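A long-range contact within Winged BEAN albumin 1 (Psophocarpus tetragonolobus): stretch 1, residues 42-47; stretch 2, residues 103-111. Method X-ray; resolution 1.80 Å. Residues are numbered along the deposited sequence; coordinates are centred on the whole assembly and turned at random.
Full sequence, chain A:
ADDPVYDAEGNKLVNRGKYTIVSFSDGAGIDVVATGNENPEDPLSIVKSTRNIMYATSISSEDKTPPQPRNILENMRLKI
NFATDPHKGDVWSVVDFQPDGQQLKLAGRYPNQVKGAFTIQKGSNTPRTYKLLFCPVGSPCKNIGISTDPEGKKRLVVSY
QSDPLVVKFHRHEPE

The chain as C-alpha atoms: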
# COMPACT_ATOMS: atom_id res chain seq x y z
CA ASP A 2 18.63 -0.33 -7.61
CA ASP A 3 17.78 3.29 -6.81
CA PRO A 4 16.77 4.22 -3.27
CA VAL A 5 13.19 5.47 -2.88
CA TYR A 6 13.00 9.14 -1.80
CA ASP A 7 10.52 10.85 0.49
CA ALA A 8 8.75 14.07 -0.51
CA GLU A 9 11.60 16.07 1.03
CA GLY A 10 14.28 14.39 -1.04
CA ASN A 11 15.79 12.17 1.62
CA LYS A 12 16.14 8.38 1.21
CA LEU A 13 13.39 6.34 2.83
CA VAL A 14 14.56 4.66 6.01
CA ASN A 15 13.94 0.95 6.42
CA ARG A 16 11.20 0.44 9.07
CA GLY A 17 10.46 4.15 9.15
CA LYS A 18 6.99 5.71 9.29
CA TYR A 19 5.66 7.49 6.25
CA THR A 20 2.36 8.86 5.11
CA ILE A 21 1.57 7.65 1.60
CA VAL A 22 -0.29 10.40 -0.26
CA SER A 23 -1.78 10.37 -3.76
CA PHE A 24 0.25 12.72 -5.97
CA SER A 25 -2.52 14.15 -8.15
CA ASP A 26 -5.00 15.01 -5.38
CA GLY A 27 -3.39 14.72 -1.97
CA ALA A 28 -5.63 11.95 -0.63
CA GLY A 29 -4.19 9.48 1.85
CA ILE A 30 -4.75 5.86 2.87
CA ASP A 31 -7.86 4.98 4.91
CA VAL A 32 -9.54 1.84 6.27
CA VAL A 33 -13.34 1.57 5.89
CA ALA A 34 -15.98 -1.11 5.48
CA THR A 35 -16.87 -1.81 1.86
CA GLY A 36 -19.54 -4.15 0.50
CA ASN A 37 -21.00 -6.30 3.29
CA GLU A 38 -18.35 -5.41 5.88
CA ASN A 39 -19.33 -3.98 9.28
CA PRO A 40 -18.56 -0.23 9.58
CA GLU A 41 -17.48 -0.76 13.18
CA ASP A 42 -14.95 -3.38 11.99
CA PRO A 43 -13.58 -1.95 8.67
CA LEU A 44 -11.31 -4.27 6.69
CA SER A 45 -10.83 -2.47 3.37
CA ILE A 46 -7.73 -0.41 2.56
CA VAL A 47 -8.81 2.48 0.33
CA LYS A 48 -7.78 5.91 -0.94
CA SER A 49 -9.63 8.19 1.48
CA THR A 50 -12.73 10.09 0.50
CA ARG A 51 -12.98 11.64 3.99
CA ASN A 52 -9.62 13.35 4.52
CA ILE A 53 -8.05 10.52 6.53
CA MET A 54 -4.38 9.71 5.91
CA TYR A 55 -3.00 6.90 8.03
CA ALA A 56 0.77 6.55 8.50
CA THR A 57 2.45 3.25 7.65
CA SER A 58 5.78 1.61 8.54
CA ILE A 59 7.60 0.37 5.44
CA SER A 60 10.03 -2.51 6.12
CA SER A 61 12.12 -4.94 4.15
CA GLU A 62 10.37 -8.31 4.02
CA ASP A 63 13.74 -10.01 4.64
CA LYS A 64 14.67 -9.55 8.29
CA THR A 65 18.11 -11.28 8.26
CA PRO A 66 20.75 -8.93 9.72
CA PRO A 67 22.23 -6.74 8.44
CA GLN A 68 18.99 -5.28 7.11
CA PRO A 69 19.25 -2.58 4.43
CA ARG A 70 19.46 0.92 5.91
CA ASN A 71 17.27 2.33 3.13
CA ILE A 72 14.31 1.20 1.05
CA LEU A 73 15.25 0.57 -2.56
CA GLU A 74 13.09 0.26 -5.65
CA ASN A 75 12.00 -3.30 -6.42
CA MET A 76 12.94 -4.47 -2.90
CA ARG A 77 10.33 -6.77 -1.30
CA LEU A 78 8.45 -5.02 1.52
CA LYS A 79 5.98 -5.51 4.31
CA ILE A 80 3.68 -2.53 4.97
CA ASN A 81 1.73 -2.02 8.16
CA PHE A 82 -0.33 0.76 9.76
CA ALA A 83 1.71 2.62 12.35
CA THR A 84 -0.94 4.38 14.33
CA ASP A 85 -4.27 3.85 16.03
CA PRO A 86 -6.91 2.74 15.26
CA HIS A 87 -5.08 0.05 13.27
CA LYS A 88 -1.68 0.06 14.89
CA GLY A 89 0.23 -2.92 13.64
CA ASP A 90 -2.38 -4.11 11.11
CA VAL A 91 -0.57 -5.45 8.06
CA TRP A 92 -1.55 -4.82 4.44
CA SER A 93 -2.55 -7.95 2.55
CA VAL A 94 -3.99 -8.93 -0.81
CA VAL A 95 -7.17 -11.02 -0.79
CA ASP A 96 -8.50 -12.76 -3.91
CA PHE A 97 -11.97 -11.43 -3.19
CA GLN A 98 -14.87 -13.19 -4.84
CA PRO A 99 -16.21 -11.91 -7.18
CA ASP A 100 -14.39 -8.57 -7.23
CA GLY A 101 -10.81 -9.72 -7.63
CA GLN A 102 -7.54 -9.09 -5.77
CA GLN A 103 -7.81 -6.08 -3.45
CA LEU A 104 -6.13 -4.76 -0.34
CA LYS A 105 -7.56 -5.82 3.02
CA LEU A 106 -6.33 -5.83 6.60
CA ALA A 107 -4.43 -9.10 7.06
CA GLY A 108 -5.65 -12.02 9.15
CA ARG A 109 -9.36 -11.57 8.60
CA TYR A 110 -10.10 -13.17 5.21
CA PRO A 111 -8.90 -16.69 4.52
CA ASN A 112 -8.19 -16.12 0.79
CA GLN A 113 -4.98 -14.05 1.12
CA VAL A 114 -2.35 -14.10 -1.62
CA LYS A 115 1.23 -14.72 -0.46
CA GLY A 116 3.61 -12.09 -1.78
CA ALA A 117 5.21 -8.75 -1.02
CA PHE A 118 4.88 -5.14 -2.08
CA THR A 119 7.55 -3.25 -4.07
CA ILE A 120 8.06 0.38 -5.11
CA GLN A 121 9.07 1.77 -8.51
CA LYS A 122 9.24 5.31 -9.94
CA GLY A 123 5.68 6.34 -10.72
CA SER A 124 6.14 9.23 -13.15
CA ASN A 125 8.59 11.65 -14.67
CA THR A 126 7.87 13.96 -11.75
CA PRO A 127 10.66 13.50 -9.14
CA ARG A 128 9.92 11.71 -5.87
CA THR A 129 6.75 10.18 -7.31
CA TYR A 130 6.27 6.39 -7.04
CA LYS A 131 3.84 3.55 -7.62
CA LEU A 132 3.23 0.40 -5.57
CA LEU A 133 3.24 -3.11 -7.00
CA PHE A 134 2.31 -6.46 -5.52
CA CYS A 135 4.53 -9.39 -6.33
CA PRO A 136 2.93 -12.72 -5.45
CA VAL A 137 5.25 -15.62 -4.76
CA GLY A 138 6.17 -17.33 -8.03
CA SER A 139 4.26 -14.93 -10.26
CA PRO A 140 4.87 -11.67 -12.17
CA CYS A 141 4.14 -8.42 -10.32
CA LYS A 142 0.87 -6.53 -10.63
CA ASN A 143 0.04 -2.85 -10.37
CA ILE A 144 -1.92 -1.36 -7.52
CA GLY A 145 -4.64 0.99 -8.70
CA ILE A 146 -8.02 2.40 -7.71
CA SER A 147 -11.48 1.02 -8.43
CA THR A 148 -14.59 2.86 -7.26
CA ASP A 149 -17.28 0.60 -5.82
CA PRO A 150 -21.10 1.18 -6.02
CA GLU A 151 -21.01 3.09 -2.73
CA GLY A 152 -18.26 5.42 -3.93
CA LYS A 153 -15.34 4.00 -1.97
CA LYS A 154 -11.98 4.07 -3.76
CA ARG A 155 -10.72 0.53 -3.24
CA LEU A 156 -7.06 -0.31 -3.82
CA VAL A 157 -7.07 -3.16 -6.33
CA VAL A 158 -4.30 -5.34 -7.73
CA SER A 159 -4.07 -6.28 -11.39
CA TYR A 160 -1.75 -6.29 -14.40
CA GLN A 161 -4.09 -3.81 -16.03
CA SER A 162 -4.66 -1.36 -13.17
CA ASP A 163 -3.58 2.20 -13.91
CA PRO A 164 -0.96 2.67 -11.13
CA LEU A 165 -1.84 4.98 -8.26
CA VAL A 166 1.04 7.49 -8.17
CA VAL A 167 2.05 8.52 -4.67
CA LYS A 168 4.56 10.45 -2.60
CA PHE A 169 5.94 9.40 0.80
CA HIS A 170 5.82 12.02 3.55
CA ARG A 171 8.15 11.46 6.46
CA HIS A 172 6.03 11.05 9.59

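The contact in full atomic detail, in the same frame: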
# COMPACT_ATOMS: atom_id res chain seq x y z
N ASP A 42 -16.11 -2.49 12.15
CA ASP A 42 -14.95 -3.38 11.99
C ASP A 42 -14.51 -3.32 10.52
O ASP A 42 -14.57 -4.33 9.80
CB ASP A 42 -15.37 -4.80 12.39
CG ASP A 42 -14.19 -5.76 12.52
OD1 ASP A 42 -13.04 -5.31 12.75
OD2 ASP A 42 -14.43 -6.97 12.41
N PRO A 43 -14.03 -2.15 10.06
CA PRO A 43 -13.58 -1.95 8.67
C PRO A 43 -12.37 -2.81 8.32
O PRO A 43 -11.41 -2.92 9.11
CB PRO A 43 -13.25 -0.46 8.64
CG PRO A 43 -12.70 -0.21 10.04
CD PRO A 43 -13.69 -0.99 10.90
N LEU A 44 -12.39 -3.39 7.12
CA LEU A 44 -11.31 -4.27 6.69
C LEU A 44 -10.72 -3.90 5.34
O LEU A 44 -9.74 -4.51 4.92
CB LEU A 44 -11.81 -5.71 6.59
CG LEU A 44 -12.49 -6.30 7.81
CD1 LEU A 44 -13.11 -7.61 7.42
CD2 LEU A 44 -11.49 -6.49 8.94
N SER A 45 -11.29 -2.89 4.69
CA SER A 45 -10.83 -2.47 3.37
C SER A 45 -9.85 -1.29 3.35
O SER A 45 -10.13 -0.24 3.93
CB SER A 45 -12.04 -2.15 2.50
OG SER A 45 -12.90 -3.27 2.45
N ILE A 46 -8.72 -1.47 2.68
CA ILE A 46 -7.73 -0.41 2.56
C ILE A 46 -8.11 0.36 1.29
O ILE A 46 -8.18 -0.21 0.20
CB ILE A 46 -6.30 -0.97 2.45
CG1 ILE A 46 -5.98 -1.77 3.71
CG2 ILE A 46 -5.30 0.17 2.28
CD1 ILE A 46 -4.65 -2.50 3.70
N VAL A 47 -8.37 1.66 1.44
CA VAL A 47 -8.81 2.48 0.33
C VAL A 47 -8.11 3.83 0.29
O VAL A 47 -7.39 4.19 1.22
CB VAL A 47 -10.35 2.79 0.46
CG1 VAL A 47 -11.14 1.51 0.60
CG2 VAL A 47 -10.63 3.70 1.67
N GLN A 103 -7.72 -7.41 -4.03
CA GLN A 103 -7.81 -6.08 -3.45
C GLN A 103 -7.11 -6.07 -2.13
O GLN A 103 -6.88 -7.13 -1.54
CB GLN A 103 -9.27 -5.71 -3.19
CG GLN A 103 -10.20 -6.13 -4.26
CD GLN A 103 -11.58 -5.58 -4.05
OE1 GLN A 103 -12.13 -5.64 -2.95
NE2 GLN A 103 -12.16 -5.01 -5.10
N LEU A 104 -6.82 -4.88 -1.62
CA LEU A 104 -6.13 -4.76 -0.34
C LEU A 104 -7.09 -4.80 0.86
O LEU A 104 -8.07 -4.06 0.92
CB LEU A 104 -5.28 -3.49 -0.26
CG LEU A 104 -4.20 -3.27 -1.33
CD1 LEU A 104 -3.23 -2.22 -0.84
CD2 LEU A 104 -3.47 -4.54 -1.61
N LYS A 105 -6.77 -5.66 1.81
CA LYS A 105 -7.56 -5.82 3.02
C LYS A 105 -6.62 -5.92 4.20
O LYS A 105 -5.42 -6.21 4.04
CB LYS A 105 -8.36 -7.13 2.96
CG LYS A 105 -9.34 -7.29 1.79
CD LYS A 105 -10.57 -6.41 1.99
CE LYS A 105 -11.74 -6.90 1.13
NZ LYS A 105 -12.89 -5.95 1.22
N LEU A 106 -7.14 -5.67 5.40
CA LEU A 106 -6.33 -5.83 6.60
C LEU A 106 -6.06 -7.34 6.68
O LEU A 106 -6.96 -8.15 6.40
CB LEU A 106 -7.09 -5.36 7.84
CG LEU A 106 -7.34 -3.85 7.96
CD1 LEU A 106 -7.84 -3.55 9.36
CD2 LEU A 106 -6.07 -3.07 7.67
N ALA A 107 -4.83 -7.70 6.98
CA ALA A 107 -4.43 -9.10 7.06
C ALA A 107 -5.01 -9.84 8.25
O ALA A 107 -5.31 -9.23 9.28
CB ALA A 107 -2.92 -9.21 7.11
N GLY A 108 -5.17 -11.15 8.09
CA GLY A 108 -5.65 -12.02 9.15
C GLY A 108 -7.13 -12.09 9.38
O GLY A 108 -7.55 -12.64 10.39
N ARG A 109 -7.91 -11.56 8.46
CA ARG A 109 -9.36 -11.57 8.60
C ARG A 109 -10.00 -12.47 7.54
O ARG A 109 -10.86 -13.29 7.86
CB ARG A 109 -9.92 -10.14 8.48
CG ARG A 109 -9.09 -9.06 9.17
CD ARG A 109 -9.05 -9.23 10.68
NE ARG A 109 -9.10 -7.94 11.37
CZ ARG A 109 -8.07 -7.12 11.57
NH1 ARG A 109 -6.85 -7.44 11.13
NH2 ARG A 109 -8.26 -5.97 12.20
N TYR A 110 -9.58 -12.34 6.29
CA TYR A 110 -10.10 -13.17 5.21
C TYR A 110 -9.19 -14.35 5.01
O TYR A 110 -7.96 -14.21 5.09
CB TYR A 110 -10.18 -12.39 3.91
CG TYR A 110 -11.28 -11.37 3.94
CD1 TYR A 110 -12.60 -11.76 3.78
CD2 TYR A 110 -11.00 -10.02 4.13
CE1 TYR A 110 -13.62 -10.84 3.81
CE2 TYR A 110 -12.01 -9.08 4.16
CZ TYR A 110 -13.32 -9.50 3.99
OH TYR A 110 -14.34 -8.60 4.02
N PRO A 111 -9.75 -15.53 4.71
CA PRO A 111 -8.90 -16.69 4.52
C PRO A 111 -8.17 -16.72 3.17
O PRO A 111 -7.07 -17.27 3.08
CB PRO A 111 -9.88 -17.86 4.67
CG PRO A 111 -11.16 -17.30 4.10
CD PRO A 111 -11.19 -15.90 4.67
O HOH W 1 -11.76 -8.08 12.23
O HOH W 2 -9.54 -2.43 -0.84

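Segments far apart in sequence are often joined by a short run of backbone hydrogen bonds, with side chains filling the space around it. The contact between residues 42-47 and 103-111 of winged bean albumin 1 is a compact example: its touching residues lie at least 58 positions apart, and the two stretches together bury 468 Å² against each other.

The backbone supplies the frame. Strand 45-47 runs past strand 103-106 with an angle of 123° between their N-to-C directions, closer to antiparallel than to parallel but well splayed. The two meet at a single beta bridge, S45 with K105, where the CA atoms are 4.7 Å apart. Two hydrogen bonds flank that pair: L106 N donates to L44 O at 2.9 Å, and I46 N donates to L104 O at 3.2 Å, with angles at hydrogen of 157° and 168°. Both bonds are therefore nearly straight, despite the splay of the strands. The carbonyl of L44 also receives a CA-H...O contact, with K105 CA 3.2 Å from L44 O; its angle of 128° is more bent than those of the N-H bonds.

Water extends the backbone pairing beyond I46. Water 2 donates to both I46 O and L104 O, at 2.8 Å each. The carbonyl of L104 thus accepts from the amide of I46 and from the water, while the water ties it to the carbonyl of the same residue whose amide it already holds.

Apolar packing lies beside this frame. I46 and L104 both point their CA-to-CB bonds toward the opposing stretch, which brings I46 CB to 3.8 Å from L104 CB. The I46 side chain also reaches L106, with I46 CG1 4.2 Å from L106 CD2. L44 loses more surface to the contact than any other residue, 117 Å². Its CA-to-CB bond points sideways, but with chi1 in m and chi2 in t the end of the side chain comes nearer the other stretch. There its methyls meet two residues beyond strand 103-106: L44 CD1 is 3.7 Å from Y110 CE2, and L44 CD2 is 3.5 Å from R109 CG.

Polar side chains add links of their own. K105 directs its CA-to-CB bond away overall, yet its long chain returns to S45, where K105 NZ donates to S45 OG at 2.9 Å. The bridged residues are consequently joined through side chains as well as backbone. At the exposed margin, D42 and R109 communicate through water 1, which donates to D42 OD2 at 2.9 Å and accepts from R109 NE at 2.8 Å. R109 is also anchored within its own stretch, since R109 NH1 donates to A107 O at 3.0 Å.

The general lesson is that a single bridge can sit at the centre of a varied contact. Here S45 pairs with K105, leucine and isoleucine side chains pack around the pair, and a lysine-serine bond and two waters add polar connections.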